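Long-range contacts in protein (GYP1P) (Saccharomyces cerevisiae, PDB 1FKM), which stimulates GTP hydrolysis by Ypt/Rab GTPases such as Ypt1 and Ypt7 through its TBC-type GAP domain, supplying catalytic arginine and glutamine fingers in trans: residues I5-K10 and G33-H38; K66-S71 and Q114-L119; F106-N111 and K160-Y165; V329-A334 and E369-E374. All coordinates share one frame; numbering follows the deposited sequence.

Contact 1: residues I5-K10 and G33-H38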
loop_
_atom_site.group_PDB
_atom_site.type_symbol
_atom_site.label_atom_id
_atom_site.label_comp_id
_atom_site.label_asym_id
_atom_site.label_seq_id
_atom_site.Cartn_x
_atom_site.Cartn_y
_atom_site.Cartn_z
ATOM N N ILE A 5 18.482 -12.461 -13.068
ATOM C CA ILE A 5 18.037 -13.760 -13.565
ATOM C C ILE A 5 18.094 -14.828 -12.479
ATOM O O ILE A 5 17.178 -15.641 -12.337
ATOM C CB ILE A 5 18.906 -14.227 -14.754
ATOM C CG1 ILE A 5 18.817 -13.211 -15.896
ATOM C CG2 ILE A 5 18.460 -15.604 -15.217
ATOM C CD1 ILE A 5 17.405 -12.956 -16.393
ATOM N N GLN A 6 19.188 -14.828 -11.726
ATOM C CA GLN A 6 19.384 -15.782 -10.645
ATOM C C GLN A 6 18.298 -15.599 -9.583
ATOM O O GLN A 6 17.703 -16.566 -9.108
ATOM C CB GLN A 6 20.762 -15.563 -10.010
ATOM C CG GLN A 6 21.117 -16.539 -8.894
ATOM C CD GLN A 6 21.537 -17.903 -9.410
ATOM O OE1 GLN A 6 21.871 -18.797 -8.631
ATOM N NE2 GLN A 6 21.529 -18.068 -10.728
ATOM N N ARG A 7 18.038 -14.350 -9.217
ATOM C CA ARG A 7 17.037 -14.070 -8.199
ATOM C C ARG A 7 15.666 -14.582 -8.627
ATOM O O ARG A 7 14.909 -15.117 -7.817
ATOM C CB ARG A 7 16.986 -12.571 -7.905
ATOM C CG ARG A 7 16.157 -12.240 -6.673
ATOM C CD ARG A 7 16.455 -10.848 -6.147
ATOM N NE ARG A 7 15.701 -10.574 -4.926
ATOM C CZ ARG A 7 15.957 -11.113 -3.734
ATOM N NH1 ARG A 7 16.963 -11.969 -3.578
ATOM N NH2 ARG A 7 15.203 -10.793 -2.690
ATOM N N ILE A 8 15.355 -14.429 -9.908
ATOM C CA ILE A 8 14.084 -14.903 -10.431
ATOM C C ILE A 8 14.015 -16.417 -10.257
ATOM O O ILE A 8 12.970 -16.965 -9.904
ATOM C CB ILE A 8 13.933 -14.516 -11.925
ATOM C CG1 ILE A 8 13.697 -13.004 -12.032
ATOM C CG2 ILE A 8 12.796 -15.293 -12.564
ATOM C CD1 ILE A 8 13.764 -12.449 -13.442
ATOM N N SER A 9 15.139 -17.085 -10.489
ATOM C CA SER A 9 15.204 -18.537 -10.352
ATOM C C SER A 9 15.007 -18.980 -8.900
ATOM O O SER A 9 14.356 -19.987 -8.644
ATOM C CB SER A 9 16.549 -19.062 -10.861
ATOM O OG SER A 9 16.621 -20.469 -10.714
ATOM N N LYS A 10 15.576 -18.233 -7.960
ATOM C CA LYS A 10 15.435 -18.563 -6.542
ATOM C C LYS A 10 13.963 -18.521 -6.147
ATOM O O LYS A 10 13.480 -19.388 -5.426
ATOM C CB LYS A 10 16.232 -17.581 -5.680
ATOM C CG LYS A 10 17.737 -17.645 -5.896
ATOM C CD LYS A 10 18.470 -16.689 -4.969
ATOM C CE LYS A 10 18.263 -17.064 -3.507
ATOM N NZ LYS A 10 18.932 -16.105 -2.579
ATOM N N GLY A 33 13.291 -7.547 -1.515
ATOM C CA GLY A 33 12.800 -7.208 -2.837
ATOM C C GLY A 33 12.314 -8.401 -3.636
ATOM O O GLY A 33 12.923 -9.473 -3.619
ATOM N N ILE A 34 11.215 -8.207 -4.351
ATOM C CA ILE A 34 10.625 -9.266 -5.155
ATOM C C ILE A 34 10.706 -8.930 -6.640
ATOM O O ILE A 34 10.302 -7.839 -7.052
ATOM C CB ILE A 34 9.135 -9.462 -4.780
ATOM C CG1 ILE A 34 9.016 -9.787 -3.287
ATOM C CG2 ILE A 34 8.523 -10.577 -5.625
ATOM C CD1 ILE A 34 7.600 -9.603 -2.721
ATOM N N PRO A 35 11.243 -9.855 -7.460
ATOM C CA PRO A 35 11.355 -9.636 -8.906
ATOM C C PRO A 35 9.963 -9.250 -9.411
ATOM O O PRO A 35 8.974 -9.868 -9.017
ATOM C CB PRO A 35 11.789 -11.003 -9.423
ATOM C CG PRO A 35 12.630 -11.532 -8.287
ATOM C CD PRO A 35 11.801 -11.167 -7.081
ATOM N N LYS A 36 9.883 -8.248 -10.279
ATOM C CA LYS A 36 8.583 -7.801 -10.770
ATOM C C LYS A 36 7.684 -8.905 -11.321
ATOM O O LYS A 36 6.476 -8.893 -11.086
ATOM C CB LYS A 36 8.754 -6.691 -11.817
ATOM C CG LYS A 36 9.551 -7.074 -13.051
ATOM C CD LYS A 36 9.562 -5.926 -14.053
ATOM C CE LYS A 36 10.359 -6.262 -15.307
ATOM N NZ LYS A 36 11.806 -6.447 -15.012
ATOM N N ILE A 37 8.249 -9.868 -12.036
ATOM C CA ILE A 37 7.420 -10.933 -12.591
ATOM C C ILE A 37 6.735 -11.783 -11.504
ATOM O O ILE A 37 5.679 -12.372 -11.741
ATOM C CB ILE A 37 8.242 -11.851 -13.527
ATOM C CG1 ILE A 37 7.302 -12.809 -14.259
ATOM C CG2 ILE A 37 9.288 -12.627 -12.732
ATOM C CD1 ILE A 37 7.992 -13.670 -15.293
ATOM N N HIS A 38 7.317 -11.819 -10.309
ATOM C CA HIS A 38 6.752 -12.613 -9.216
ATOM C C HIS A 38 5.860 -11.862 -8.238
ATOM O O HIS A 38 5.165 -12.486 -7.436
ATOM C CB HIS A 38 7.872 -13.283 -8.415
ATOM C CG HIS A 38 8.491 -14.452 -9.111
ATOM N ND1 HIS A 38 9.835 -14.516 -9.407
ATOM C CD2 HIS A 38 7.947 -15.600 -9.577
ATOM C CE1 HIS A 38 10.093 -15.653 -10.028
ATOM N NE2 HIS A 38 8.964 -16.329 -10.143
#
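Arg7 reaches from helix 4-15 to the backbone of Gly33, providing the hydrogen bonds across a contact between this N-terminal helix and the loop that leads into helix 39-46. Its chain is extended from CG to NE, with CG anti to the backbone N (chi1 -169°), and the guanidinium grips one carbonyl twice. NH2 donates to Gly33 O at 2.8 Å, in the carbonyl plane and on a lone pair, with an N-H...O angle of 154°; NE adds a weak, more bent bond to the same oxygen. NH2 also makes a weak bond to Ile29 O.

Apolar contacts flank this bond. The Pro35 ring lies against both helix residues: its CG meets Arg7 CG at 3.9 Å, the two side chains crossing at about a right angle, while its CB lies 3.8 Å from CG1 of Ile8, the Ile8 and Pro35 side chains running antiparallel to each other. Phe11 of the same helix also touches Pro35.

His38 brings the edge of its ring to the helix, CE1 standing 3.2 Å from Ile8 O and 3.7 Å from Ile8 CG2. The ring's NE2 is hydrogen-bonded to Asp12 OD1, which helps fix its rotation. The chemistry thus implies a mixed attachment, in which a cationic group and an imidazole tie polar points of helix and loop together beside the Pro35 ring.

Contact 2: residues K66-S71 and Q114-L119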
loop_
_atom_site.group_PDB
_atom_site.type_symbol
_atom_site.label_atom_id
_atom_site.label_comp_id
_atom_site.label_asym_id
_atom_site.label_seq_id
_atom_site.Cartn_x
_atom_site.Cartn_y
_atom_site.Cartn_z
ATOM N N LYS A 66 -16.055 -15.241 -7.188
ATOM C CA LYS A 66 -17.499 -15.364 -7.332
ATOM C C LYS A 66 -18.179 -14.575 -6.209
ATOM O O LYS A 66 -19.216 -13.940 -6.422
ATOM C CB LYS A 66 -17.915 -16.834 -7.255
ATOM C CG LYS A 66 -19.412 -17.064 -7.402
ATOM C CD LYS A 66 -19.750 -18.545 -7.312
ATOM C CE LYS A 66 -21.250 -18.772 -7.414
ATOM N NZ LYS A 66 -21.981 -18.109 -6.297
ATOM N N GLU A 67 -17.591 -14.614 -5.015
ATOM C CA GLU A 67 -18.142 -13.896 -3.864
ATOM C C GLU A 67 -18.113 -12.388 -4.111
ATOM O O GLU A 67 -19.047 -11.667 -3.750
ATOM C CB GLU A 67 -17.340 -14.216 -2.599
ATOM C CG GLU A 67 -18.048 -13.831 -1.311
ATOM C CD GLU A 67 -17.178 -14.013 -0.080
ATOM O OE1 GLU A 67 -16.283 -14.882 -0.098
ATOM O OE2 GLU A 67 -17.403 -13.293 0.916
ATOM N N TYR A 68 -17.027 -11.908 -4.708
ATOM C CA TYR A 68 -16.899 -10.486 -5.019
ATOM C C TYR A 68 -18.061 -10.085 -5.926
ATOM O O TYR A 68 -18.774 -9.116 -5.657
ATOM C CB TYR A 68 -15.582 -10.222 -5.744
ATOM C CG TYR A 68 -15.458 -8.816 -6.282
ATOM C CD1 TYR A 68 -15.243 -7.741 -5.421
ATOM C CD2 TYR A 68 -15.584 -8.555 -7.649
ATOM C CE1 TYR A 68 -15.157 -6.440 -5.900
ATOM C CE2 TYR A 68 -15.499 -7.244 -8.143
ATOM C CZ TYR A 68 -15.289 -6.198 -7.258
ATOM O OH TYR A 68 -15.226 -4.900 -7.712
ATOM N N ARG A 69 -18.240 -10.848 -6.998
ATOM C CA ARG A 69 -19.300 -10.604 -7.975
ATOM C C ARG A 69 -20.684 -10.598 -7.329
ATOM O O ARG A 69 -21.471 -9.672 -7.538
ATOM C CB ARG A 69 -19.258 -11.673 -9.072
ATOM C CG ARG A 69 -18.078 -11.567 -10.037
ATOM C CD ARG A 69 -18.133 -12.685 -11.070
ATOM N NE ARG A 69 -17.202 -12.491 -12.180
ATOM C CZ ARG A 69 -15.882 -12.644 -12.101
ATOM N NH1 ARG A 69 -15.318 -12.998 -10.956
ATOM N NH2 ARG A 69 -15.123 -12.439 -13.173
ATOM N N ASP A 70 -20.976 -11.633 -6.545
ATOM C CA ASP A 70 -22.269 -11.736 -5.876
ATOM C C ASP A 70 -22.505 -10.577 -4.917
ATOM O O ASP A 70 -23.602 -10.013 -4.870
ATOM C CB ASP A 70 -22.383 -13.054 -5.105
ATOM C CG ASP A 70 -22.307 -14.270 -6.006
ATOM O OD1 ASP A 70 -22.670 -14.157 -7.198
ATOM O OD2 ASP A 70 -21.898 -15.345 -5.515
ATOM N N SER A 71 -21.478 -10.224 -4.154
ATOM C CA SER A 71 -21.590 -9.130 -3.197
ATOM C C SER A 71 -21.894 -7.815 -3.903
ATOM O O SER A 71 -22.712 -7.021 -3.441
ATOM C CB SER A 71 -20.296 -8.992 -2.397
ATOM O OG SER A 71 -20.056 -10.144 -1.614
ATOM N N GLN A 114 -13.826 2.346 -8.482
ATOM C CA GLN A 114 -15.087 2.797 -7.895
ATOM C C GLN A 114 -15.802 1.611 -7.237
ATOM O O GLN A 114 -16.255 1.699 -6.089
ATOM C CB GLN A 114 -15.968 3.410 -8.993
ATOM C CG GLN A 114 -17.408 3.754 -8.605
ATOM C CD GLN A 114 -17.525 4.998 -7.741
ATOM O OE1 GLN A 114 -16.819 5.987 -7.952
ATOM N NE2 GLN A 114 -18.437 4.964 -6.775
ATOM N N ARG A 115 -15.893 0.503 -7.964
ATOM C CA ARG A 115 -16.562 -0.694 -7.448
ATOM C C ARG A 115 -15.826 -1.301 -6.255
ATOM O O ARG A 115 -16.446 -1.694 -5.261
ATOM C CB ARG A 115 -16.700 -1.748 -8.553
ATOM C CG ARG A 115 -17.651 -1.362 -9.681
ATOM C CD ARG A 115 -17.894 -2.533 -10.625
ATOM N NE ARG A 115 -16.782 -2.783 -11.539
ATOM C CZ ARG A 115 -16.653 -2.218 -12.738
ATOM N NH1 ARG A 115 -17.570 -1.361 -13.174
ATOM N NH2 ARG A 115 -15.616 -2.519 -13.514
ATOM N N ILE A 116 -14.506 -1.389 -6.359
ATOM C CA ILE A 116 -13.701 -1.943 -5.274
ATOM C C ILE A 116 -13.876 -1.150 -3.983
ATOM O O ILE A 116 -14.145 -1.719 -2.919
ATOM C CB ILE A 116 -12.199 -1.953 -5.649
ATOM C CG1 ILE A 116 -11.961 -2.931 -6.803
ATOM C CG2 ILE A 116 -11.366 -2.335 -4.433
ATOM C CD1 ILE A 116 -10.560 -2.842 -7.423
ATOM N N LEU A 117 -13.728 0.166 -4.074
ATOM C CA LEU A 117 -13.847 1.007 -2.894
ATOM C C LEU A 117 -15.264 1.046 -2.355
ATOM O O LEU A 117 -15.471 1.101 -1.143
ATOM C CB LEU A 117 -13.377 2.427 -3.205
ATOM C CG LEU A 117 -11.891 2.524 -3.568
ATOM C CD1 LEU A 117 -11.545 3.965 -3.924
ATOM C CD2 LEU A 117 -11.043 2.047 -2.402
ATOM N N TYR A 118 -16.237 1.014 -3.259
ATOM C CA TYR A 118 -17.635 1.048 -2.847
ATOM C C TYR A 118 -17.961 -0.191 -2.022
ATOM O O TYR A 118 -18.565 -0.092 -0.951
ATOM C CB TYR A 118 -18.546 1.108 -4.074
ATOM C CG TYR A 118 -20.019 1.094 -3.737
ATOM C CD1 TYR A 118 -20.609 2.156 -3.050
ATOM C CD2 TYR A 118 -20.821 0.010 -4.092
ATOM C CE1 TYR A 118 -21.968 2.140 -2.723
ATOM C CE2 TYR A 118 -22.179 -0.021 -3.770
ATOM C CZ TYR A 118 -22.746 1.046 -3.085
ATOM O OH TYR A 118 -24.083 1.005 -2.747
ATOM N N LEU A 119 -17.560 -1.359 -2.520
ATOM C CA LEU A 119 -17.835 -2.604 -1.808
ATOM C C LEU A 119 -17.176 -2.624 -0.437
ATOM O O LEU A 119 -17.783 -3.056 0.546
ATOM C CB LEU A 119 -17.368 -3.813 -2.625
ATOM C CG LEU A 119 -17.687 -5.168 -1.975
ATOM C CD1 LEU A 119 -19.194 -5.285 -1.733
ATOM C CD2 LEU A 119 -17.194 -6.297 -2.867
#
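Tyr68 and Leu119 carry a buried, largely apolar helix-helix contact within the TBC domain, between helix 57-74 and helix 107-123. The axes of segments 66-71 and 114-119 lie 81° apart and approach to 11.4 Å, so long side chains must span the interval. Tyr68 does so with CG anti to the backbone N (chi1 172°), its ring extending from helix 57-74 toward the other helix. Leu119 meets it from the facing helix: CD2 lies 3.5 Å from Tyr68 CD1 and 3.7 Å from Tyr68 CE1, lying oblique to the ring. The other branch, CD1, rests 3.9 Å from Ser71 CB, so the leucine fork touches both residues.

At the far end of the ring, Tyr68 OH comes to 3.6 Å from Arg115 CB and 3.9 Å from Ile116 CG1. This hydroxyl is hydrogen-bonded to Glu175 OE1, and Arg115 NH2 forms a salt bridge with OE2 of the same carboxylate. Glu175 therefore links the polar groups of both helices, and Arg115 would probably stabilise its negative charge. Ser71 OG bonds to Glu67 O of its own helix at 2.8 Å, from the opposite face of the carbonyl plane to Ser71 N, and also to Arg123 NH2.

Helix 168-186, which provides Glu175, also places Ala176 on Tyr68 and Phe179 on Leu119. Such steeply crossed helices sharing a third are in keeping with the all-helical TBC fold.

Contact 3: residues F106-N111 and K160-Y165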
loop_
_atom_site.group_PDB
_atom_site.type_symbol
_atom_site.label_atom_id
_atom_site.label_comp_id
_atom_site.label_asym_id
_atom_site.label_seq_id
_atom_site.Cartn_x
_atom_site.Cartn_y
_atom_site.Cartn_z
ATOM N N PHE A 106 -7.917 6.484 -17.146
ATOM C CA PHE A 106 -8.688 5.626 -18.038
ATOM C C PHE A 106 -10.015 5.308 -17.364
ATOM O O PHE A 106 -10.054 5.021 -16.168
ATOM C CB PHE A 106 -7.927 4.333 -18.332
ATOM C CG PHE A 106 -6.724 4.525 -19.212
ATOM C CD1 PHE A 106 -6.846 5.157 -20.450
ATOM C CD2 PHE A 106 -5.471 4.072 -18.811
ATOM C CE1 PHE A 106 -5.731 5.336 -21.275
ATOM C CE2 PHE A 106 -4.355 4.244 -19.622
ATOM C CZ PHE A 106 -4.484 4.880 -20.859
ATOM N N LYS A 107 -11.102 5.365 -18.126
ATOM C CA LYS A 107 -12.424 5.091 -17.571
ATOM C C LYS A 107 -12.576 3.684 -17.017
ATOM O O LYS A 107 -13.285 3.477 -16.032
ATOM C CB LYS A 107 -13.512 5.348 -18.618
ATOM C CG LYS A 107 -13.896 6.811 -18.748
ATOM C CD LYS A 107 -14.433 7.358 -17.429
ATOM C CE LYS A 107 -14.765 8.838 -17.534
ATOM N NZ LYS A 107 -15.239 9.394 -16.234
ATOM N N SER A 108 -11.917 2.717 -17.649
ATOM C CA SER A 108 -11.997 1.339 -17.191
ATOM C C SER A 108 -11.406 1.236 -15.791
ATOM O O SER A 108 -11.933 0.522 -14.937
ATOM C CB SER A 108 -11.244 0.409 -18.149
ATOM O OG SER A 108 -9.863 0.720 -18.178
ATOM N N VAL A 109 -10.317 1.958 -15.557
ATOM C CA VAL A 109 -9.654 1.948 -14.254
ATOM C C VAL A 109 -10.492 2.679 -13.212
ATOM O O VAL A 109 -10.636 2.212 -12.084
ATOM C CB VAL A 109 -8.257 2.600 -14.336
ATOM C CG1 VAL A 109 -7.633 2.695 -12.944
ATOM C CG2 VAL A 109 -7.359 1.769 -15.253
ATOM N N GLN A 110 -11.050 3.826 -13.587
ATOM C CA GLN A 110 -11.881 4.578 -12.656
ATOM C C GLN A 110 -13.090 3.757 -12.212
ATOM O O GLN A 110 -13.421 3.719 -11.029
ATOM C CB GLN A 110 -12.339 5.891 -13.295
ATOM C CG GLN A 110 -11.246 6.950 -13.339
ATOM C CD GLN A 110 -11.686 8.210 -14.054
ATOM O OE1 GLN A 110 -12.869 8.544 -14.074
ATOM N NE2 GLN A 110 -10.732 8.928 -14.626
ATOM N N ASN A 111 -13.747 3.097 -13.163
ATOM C CA ASN A 111 -14.914 2.281 -12.847
ATOM C C ASN A 111 -14.550 1.076 -11.974
ATOM O O ASN A 111 -15.322 0.680 -11.093
ATOM C CB ASN A 111 -15.599 1.799 -14.132
ATOM C CG ASN A 111 -16.154 2.944 -14.963
ATOM O OD1 ASN A 111 -16.681 3.911 -14.425
ATOM N ND2 ASN A 111 -16.049 2.828 -16.281
ATOM N N LYS A 160 -0.891 2.007 -20.102
ATOM C CA LYS A 160 -1.783 1.248 -20.970
ATOM C C LYS A 160 -3.166 1.009 -20.367
ATOM O O LYS A 160 -3.290 0.707 -19.181
ATOM C CB LYS A 160 -1.137 -0.094 -21.333
ATOM C CG LYS A 160 0.201 0.065 -22.036
ATOM C CD LYS A 160 0.828 -1.267 -22.406
ATOM C CE LYS A 160 2.149 -1.043 -23.132
ATOM N NZ LYS A 160 2.821 -2.314 -23.523
ATOM N N ASP A 161 -4.198 1.150 -21.197
ATOM C CA ASP A 161 -5.579 0.940 -20.766
ATOM C C ASP A 161 -5.834 -0.562 -20.646
ATOM O O ASP A 161 -5.741 -1.288 -21.638
ATOM C CB ASP A 161 -6.545 1.533 -21.794
ATOM C CG ASP A 161 -7.997 1.506 -21.327
ATOM O OD1 ASP A 161 -8.396 0.568 -20.600
ATOM O OD2 ASP A 161 -8.750 2.425 -21.712
ATOM N N PRO A 162 -6.165 -1.047 -19.432
ATOM C CA PRO A 162 -6.431 -2.471 -19.198
ATOM C C PRO A 162 -7.480 -3.074 -20.130
ATOM O O PRO A 162 -7.439 -4.268 -20.431
ATOM C CB PRO A 162 -6.883 -2.504 -17.736
ATOM C CG PRO A 162 -6.107 -1.381 -17.128
ATOM C CD PRO A 162 -6.257 -0.288 -18.172
ATOM N N SER A 163 -8.426 -2.253 -20.573
ATOM C CA SER A 163 -9.481 -2.737 -21.456
ATOM C C SER A 163 -8.964 -3.058 -22.856
ATOM O O SER A 163 -9.706 -3.581 -23.685
ATOM C CB SER A 163 -10.617 -1.712 -21.540
ATOM O OG SER A 163 -10.159 -0.481 -22.068
ATOM N N THR A 164 -7.694 -2.753 -23.116
ATOM C CA THR A 164 -7.096 -3.027 -24.419
ATOM C C THR A 164 -6.352 -4.359 -24.432
ATOM O O THR A 164 -5.951 -4.835 -25.493
ATOM C CB THR A 164 -6.108 -1.913 -24.852
ATOM O OG1 THR A 164 -4.972 -1.907 -23.981
ATOM C CG2 THR A 164 -6.783 -0.554 -24.806
ATOM N N TYR A 165 -6.163 -4.961 -23.258
ATOM C CA TYR A 165 -5.477 -6.245 -23.191
ATOM C C TYR A 165 -6.122 -7.244 -22.231
ATOM O O TYR A 165 -5.583 -8.320 -21.987
ATOM C CB TYR A 165 -3.982 -6.049 -22.868
ATOM C CG TYR A 165 -3.643 -5.417 -21.528
ATOM C CD1 TYR A 165 -3.449 -6.205 -20.389
ATOM C CD2 TYR A 165 -3.458 -4.038 -21.412
ATOM C CE1 TYR A 165 -3.069 -5.635 -19.169
ATOM C CE2 TYR A 165 -3.081 -3.455 -20.193
ATOM C CZ TYR A 165 -2.887 -4.262 -19.079
ATOM O OH TYR A 165 -2.506 -3.697 -17.880
HETATM O O HOH W 1 -10.885 2.889 -20.502
#
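Phe106 lays one ring face against Asp161 in a CH-pi contact: Asp161 CB stands 3.7 Å from the ring centroid and 5° off its normal. The carboxylate lies toward the CG-CD1 side of the ring, its plane turned 30° from that of the phenyl, and OD2 lies 3.6 Å from Phe106 CD1. Asp161 OD1 accepts a hydrogen bond of 2.8 Å from Ser108 OG, which arrives from above the carboxylate plane. Beside this polar pair, Val109 CG2 packs on Pro162 CD at 3.7 Å.

One shell out, Ser163 N donates to Asp161 OD1 at 2.8 Å, and Ser163 OG bonds to the same oxygen. Three donors thus hold OD1, while a water accepts from Ser108 N and donates to OD2. Phe141 and Leu145 of helix 133-145 back Val109 and Pro162 respectively.

Phe106 occupies the N-cap position of helix 107-123. The bond from Ser163 N to Asp161 OD1 makes an Asx turn, which joins the loop before helix 168-186 to that helix's N-terminal turn in the TBC domain.

Contact 4: residues V329-A334 and E369-E374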
loop_
_atom_site.group_PDB
_atom_site.type_symbol
_atom_site.label_atom_id
_atom_site.label_comp_id
_atom_site.label_asym_id
_atom_site.label_seq_id
_atom_site.Cartn_x
_atom_site.Cartn_y
_atom_site.Cartn_z
ATOM N N VAL A 329 5.732 3.222 11.806
ATOM C CA VAL A 329 6.166 4.328 12.655
ATOM C C VAL A 329 7.690 4.442 12.635
ATOM O O VAL A 329 8.229 5.542 12.604
ATOM C CB VAL A 329 5.689 4.150 14.114
ATOM C CG1 VAL A 329 6.374 5.163 15.020
ATOM C CG2 VAL A 329 4.182 4.340 14.186
ATOM N N PHE A 330 8.387 3.309 12.652
ATOM C CA PHE A 330 9.844 3.353 12.613
ATOM C C PHE A 330 10.372 3.807 11.258
ATOM O O PHE A 330 11.390 4.502 11.188
ATOM C CB PHE A 330 10.434 1.997 13.009
ATOM C CG PHE A 330 10.381 1.743 14.488
ATOM C CD1 PHE A 330 11.342 2.299 15.328
ATOM C CD2 PHE A 330 9.343 1.005 15.052
ATOM C CE1 PHE A 330 11.269 2.129 16.712
ATOM C CE2 PHE A 330 9.260 0.825 16.435
ATOM C CZ PHE A 330 10.228 1.390 17.269
ATOM N N VAL A 331 9.688 3.420 10.182
ATOM C CA VAL A 331 10.091 3.847 8.846
ATOM C C VAL A 331 9.916 5.370 8.768
ATOM O O VAL A 331 10.759 6.074 8.209
ATOM C CB VAL A 331 9.225 3.175 7.750
ATOM C CG1 VAL A 331 9.516 3.795 6.386
ATOM C CG2 VAL A 331 9.508 1.687 7.711
ATOM N N CYS A 332 8.819 5.877 9.329
ATOM C CA CYS A 332 8.567 7.316 9.316
ATOM C C CYS A 332 9.610 8.064 10.136
ATOM O O CYS A 332 10.040 9.151 9.756
ATOM C CB CYS A 332 7.171 7.631 9.857
ATOM S SG CYS A 332 5.829 7.236 8.707
ATOM N N ALA A 333 10.014 7.485 11.260
ATOM C CA ALA A 333 11.022 8.118 12.107
ATOM C C ALA A 333 12.370 8.166 11.379
ATOM O O ALA A 333 13.043 9.198 11.374
ATOM C CB ALA A 333 11.156 7.350 13.427
ATOM N N ALA A 334 12.759 7.055 10.760
ATOM C CA ALA A 334 14.029 7.001 10.038
ATOM C C ALA A 334 14.012 7.947 8.838
ATOM O O ALA A 334 15.026 8.569 8.510
ATOM C CB ALA A 334 14.318 5.568 9.584
ATOM N N GLU A 369 16.229 0.684 0.285
ATOM C CA GLU A 369 16.716 -0.469 1.043
ATOM C C GLU A 369 17.402 0.007 2.325
ATOM O O GLU A 369 17.294 -0.631 3.377
ATOM C CB GLU A 369 17.687 -1.276 0.172
ATOM C CG GLU A 369 18.057 -2.656 0.696
ATOM C CD GLU A 369 18.983 -2.607 1.896
ATOM O OE1 GLU A 369 19.878 -1.737 1.921
ATOM O OE2 GLU A 369 18.828 -3.449 2.806
HETATM N N MSE A 370 18.094 1.141 2.239
HETATM C CA MSE A 370 18.791 1.698 3.399
HETATM C C MSE A 370 17.798 2.158 4.468
HETATM O O MSE A 370 17.993 1.913 5.661
HETATM C CB MSE A 370 19.666 2.882 2.973
HETATM C CG MSE A 370 20.548 3.441 4.081
HETATM SE SE MSE A 370 21.721 4.861 3.460
HETATM C CE MSE A 370 22.550 3.910 1.989
ATOM N N LEU A 371 16.737 2.831 4.032
ATOM C CA LEU A 371 15.708 3.325 4.946
ATOM C C LEU A 371 15.023 2.171 5.681
ATOM O O LEU A 371 14.880 2.187 6.906
ATOM C CB LEU A 371 14.659 4.129 4.167
ATOM C CG LEU A 371 13.420 4.611 4.930
ATOM C CD1 LEU A 371 13.827 5.579 6.028
ATOM C CD2 LEU A 371 12.462 5.293 3.968
ATOM N N LEU A 372 14.609 1.165 4.925
ATOM C CA LEU A 372 13.931 0.013 5.499
ATOM C C LEU A 372 14.825 -0.741 6.480
ATOM O O LEU A 372 14.383 -1.119 7.562
ATOM C CB LEU A 372 13.467 -0.924 4.378
ATOM C CG LEU A 372 12.388 -0.341 3.455
ATOM C CD1 LEU A 372 12.237 -1.220 2.212
ATOM C CD2 LEU A 372 11.062 -0.227 4.217
ATOM N N SER A 373 16.080 -0.956 6.093
ATOM C CA SER A 373 17.033 -1.661 6.946
ATOM C C SER A 373 17.212 -0.924 8.272
ATOM O O SER A 373 17.258 -1.541 9.340
ATOM C CB SER A 373 18.385 -1.782 6.235
ATOM O OG SER A 373 19.327 -2.461 7.046
ATOM N N GLU A 374 17.310 0.398 8.196
ATOM C CA GLU A 374 17.481 1.227 9.382
ATOM C C GLU A 374 16.250 1.121 10.283
ATOM O O GLU A 374 16.365 0.900 11.491
ATOM C CB GLU A 374 17.724 2.684 8.966
ATOM C CG GLU A 374 17.918 3.649 10.123
ATOM C CD GLU A 374 18.496 4.984 9.674
ATOM O OE1 GLU A 374 17.947 5.580 8.724
ATOM O OE2 GLU A 374 19.498 5.437 10.275
#
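Helices 324-338 and 365-382 pass close to each other here, the axes of segments 329-334 and 369-374 approaching to 8.9 Å with 121° between their N-to-C directions. The nearest backbone pairs are Val331 with Leu372, whose CA atoms are 6.4 Å apart, and Ala334 with Leu371.

Leu371, with CG anti to the backbone N (chi1 174°), divides its methyls between Ala334 and Val331, about one turn apart: CD1 reaches Ala334 CB at 3.6 Å and also lies 3.8 Å from Val331 O, while CD2 meets Val331 CG1 at 4.1 Å. The small Ala334 methyl leaves little bulk between the backbones where this leucine enters. Val331 uses its other branch, CG2, against Leu372 CD2 at 4.3 Å.

At the border, the extended Glu374 chain runs beside the alanine, bringing OE1 to 3.7 Å from Ala334 CB without a polar bond between those residues. Tyr257 of helix 247-261 touches both Val331 and Leu372, and Trp378, further along helix 365-382, touches Ala334.

The leucine and valine branches and the alanine methyl thus join helices 324-338 and 365-382 in a close helix-helix interface of the all-helical fold, near the C-terminal end of the GAP fragment.

The four contacts illustrate how an all-helical GAP fragment is assembled from local interfaces. Contacts 2 and 3 are the most closely related: their centres are 17 Å apart, both use helix 107-123, and their segments alternate along the chain, so that one helix joins helix 57-74 to the loop before helix 168-186. Contact 1 closes earlier in the sequence; its centre is 27 Å from that of contact 3 and 23 Å from that of contact 4, though nearest atoms of contacts 1 and 4 come within about 7 Å. Contact 4 lies across the chain's centre from contacts 2 and 3, 35 Å from each between centres. All four lie away from the arginine finger, Arg96, and the glutamine finger, Gln131.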